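PDB 3M5K: putative NADH dehydrogenase/NAD(P)H nitroreductase from Parabacteroides distasonis, which binds flavin mononucleotide and probably acts as an FMN-dependent oxidoreductase of the nitroreductase family. Local coordinates for residues 126-131 / 141-146. Numbering follows the deposited sequence. Where two conformers were deposited one is given.
Sequences DRIEIV and IMPLNV
Helix 125-135 packs against strand 141-150 of the antiparallel sheet; the axes of segments 126-131 and 141-146 approach to 8.8 Å, with 115° between their directions. Everything that touches is apolar. I128 and V131, one turn apart on the helix, supply its side of the contact; M142, P143 and V146 supply the other.

The selenium of selenomethionine M142 makes the outer part of the contact. Its side chain leaves with CG anti to the backbone N (chi1 178°), then bends at both following torsions, so that SE reaches the helix although the side chain does not set out toward it. I128 crosses this chain at about a right angle and curls around SE: CD1 approaches to 3.7 Å, and CG1 and CG2 each to 3.8 Å. The unbranched, flexible side chain with its large, polarisable selenium (sulfur in natural methionine) moulds to the branched I128.

Deeper in, V131 divides its two methyls. CG1, anti to its own backbone N, lies 3.7 Å from CB of P143, while CG2 meets CG2 of V146 at a looser 4.0 Å. The proline ring and the beta-branched valines are compact and point into the interface. The closest CA pair across the segments is I128 with P143, at 6.6 Å.

Polar work is done elsewhere: the strand backbone pairs with G85 and V83 on one flank and with Y122, V121 and T119 on the other, while R127 NH1 hydrogen-bonds to A120 O and, weakly, to FMN O4. Dispersion and exclusion of water thus seat the helix on the sheet by shape, with the flavin-binding arginine on that same helix.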
# COMPACT_ATOMS: atom_id res chain seq x y z
N ASP A 126 -13.49 10.28 -15.45
CA ASP A 126 -13.00 11.54 -16.04
C ASP A 126 -11.50 11.76 -15.81
O ASP A 126 -10.77 12.21 -16.73
CB ASP A 126 -13.81 12.74 -15.57
CG ASP A 126 -13.79 12.92 -14.08
OD1 ASP A 126 -13.95 11.95 -13.32
OD2 ASP A 126 -13.61 14.07 -13.69
N ARG A 127 -11.00 11.31 -14.66
CA ARG A 127 -9.58 11.39 -14.38
C ARG A 127 -8.83 10.36 -15.22
O ARG A 127 -7.76 10.67 -15.76
CB ARG A 127 -9.30 11.20 -12.90
CG ARG A 127 -10.12 12.12 -11.99
CD ARG A 127 -9.52 12.13 -10.57
NE ARG A 127 -10.52 12.56 -9.59
CZ ARG A 127 -10.34 12.61 -8.26
NH1 ARG A 127 -9.18 12.28 -7.71
NH2 ARG A 127 -11.35 13.01 -7.48
N ILE A 128 -9.38 9.15 -15.34
CA ILE A 128 -8.78 8.12 -16.15
C ILE A 128 -8.64 8.61 -17.60
O ILE A 128 -7.60 8.39 -18.26
CB ILE A 128 -9.59 6.77 -16.09
CG1 ILE A 128 -9.57 6.16 -14.65
CG2 ILE A 128 -9.09 5.76 -17.17
CD1 ILE A 128 -10.74 5.13 -14.41
N GLU A 129 -9.72 9.21 -18.14
CA GLU A 129 -9.69 9.69 -19.53
C GLU A 129 -8.51 10.60 -19.84
O GLU A 129 -7.78 10.36 -20.80
CB GLU A 129 -10.99 10.39 -19.88
CG GLU A 129 -11.17 10.72 -21.35
CD GLU A 129 -10.35 11.87 -21.84
OE1 GLU A 129 -10.20 12.88 -21.12
OE2 GLU A 129 -9.86 11.76 -22.99
N ILE A 130 -8.25 11.59 -18.99
CA ILE A 130 -7.23 12.57 -19.30
C ILE A 130 -5.84 12.01 -19.13
O ILE A 130 -4.94 12.29 -19.93
CB ILE A 130 -7.47 13.91 -18.54
CG1 ILE A 130 -6.53 15.00 -19.08
CG2 ILE A 130 -7.35 13.76 -16.97
CD1 ILE A 130 -6.88 16.37 -18.57
N VAL A 131 -5.65 11.17 -18.12
CA VAL A 131 -4.35 10.56 -17.90
C VAL A 131 -4.03 9.58 -19.00
O VAL A 131 -2.90 9.60 -19.51
CB VAL A 131 -4.23 9.95 -16.48
CG1 VAL A 131 -2.90 9.14 -16.35
CG2 VAL A 131 -4.37 11.08 -15.38
N ILE A 141 -3.90 -1.04 -19.73
CA ILE A 141 -3.12 -0.35 -18.70
C ILE A 141 -4.01 0.68 -18.02
O ILE A 141 -4.53 1.60 -18.67
CB ILE A 141 -1.83 0.28 -19.28
CG1 ILE A 141 -0.95 -0.81 -19.95
CG2 ILE A 141 -1.11 1.10 -18.20
CD1 ILE A 141 -0.40 -1.91 -19.00
N MSE A 142 -4.23 0.51 -16.71
CA MSE A 142 -5.09 1.41 -15.92
C MSE A 142 -4.26 2.29 -15.00
O MSE A 142 -3.54 1.79 -14.14
CB MSE A 142 -6.07 0.60 -15.07
CG MSE A 142 -6.97 1.43 -14.17
SE MSE A 142 -8.05 2.73 -15.15
CE MSE A 142 -8.79 1.42 -16.44
N PRO A 143 -4.37 3.62 -15.16
CA PRO A 143 -3.69 4.47 -14.19
C PRO A 143 -4.38 4.54 -12.81
O PRO A 143 -5.58 4.85 -12.71
CB PRO A 143 -3.70 5.85 -14.87
CG PRO A 143 -4.97 5.81 -15.73
CD PRO A 143 -5.07 4.41 -16.22
N LEU A 144 -3.60 4.21 -11.76
CA LEU A 144 -4.13 4.21 -10.40
C LEU A 144 -4.12 5.65 -9.85
O LEU A 144 -5.07 6.09 -9.21
CB LEU A 144 -3.31 3.32 -9.46
CG LEU A 144 -3.83 3.30 -8.00
CD1 LEU A 144 -5.32 2.81 -7.92
CD2 LEU A 144 -2.88 2.38 -7.16
N ASN A 145 -3.02 6.33 -10.08
CA ASN A 145 -2.76 7.63 -9.44
C ASN A 145 -1.76 8.46 -10.22
O ASN A 145 -1.11 7.97 -11.12
CB ASN A 145 -2.31 7.43 -7.97
CG ASN A 145 -1.12 6.49 -7.83
OD1 ASN A 145 -0.24 6.43 -8.69
ND2 ASN A 145 -1.10 5.72 -6.73
N VAL A 146 -1.66 9.75 -9.87
CA VAL A 146 -0.51 10.56 -10.22
C VAL A 146 0.15 11.00 -8.94
O VAL A 146 -0.51 11.52 -8.02
CB VAL A 146 -0.90 11.83 -11.10
CG1 VAL A 146 0.40 12.59 -11.51
CG2 VAL A 146 -1.78 11.42 -12.31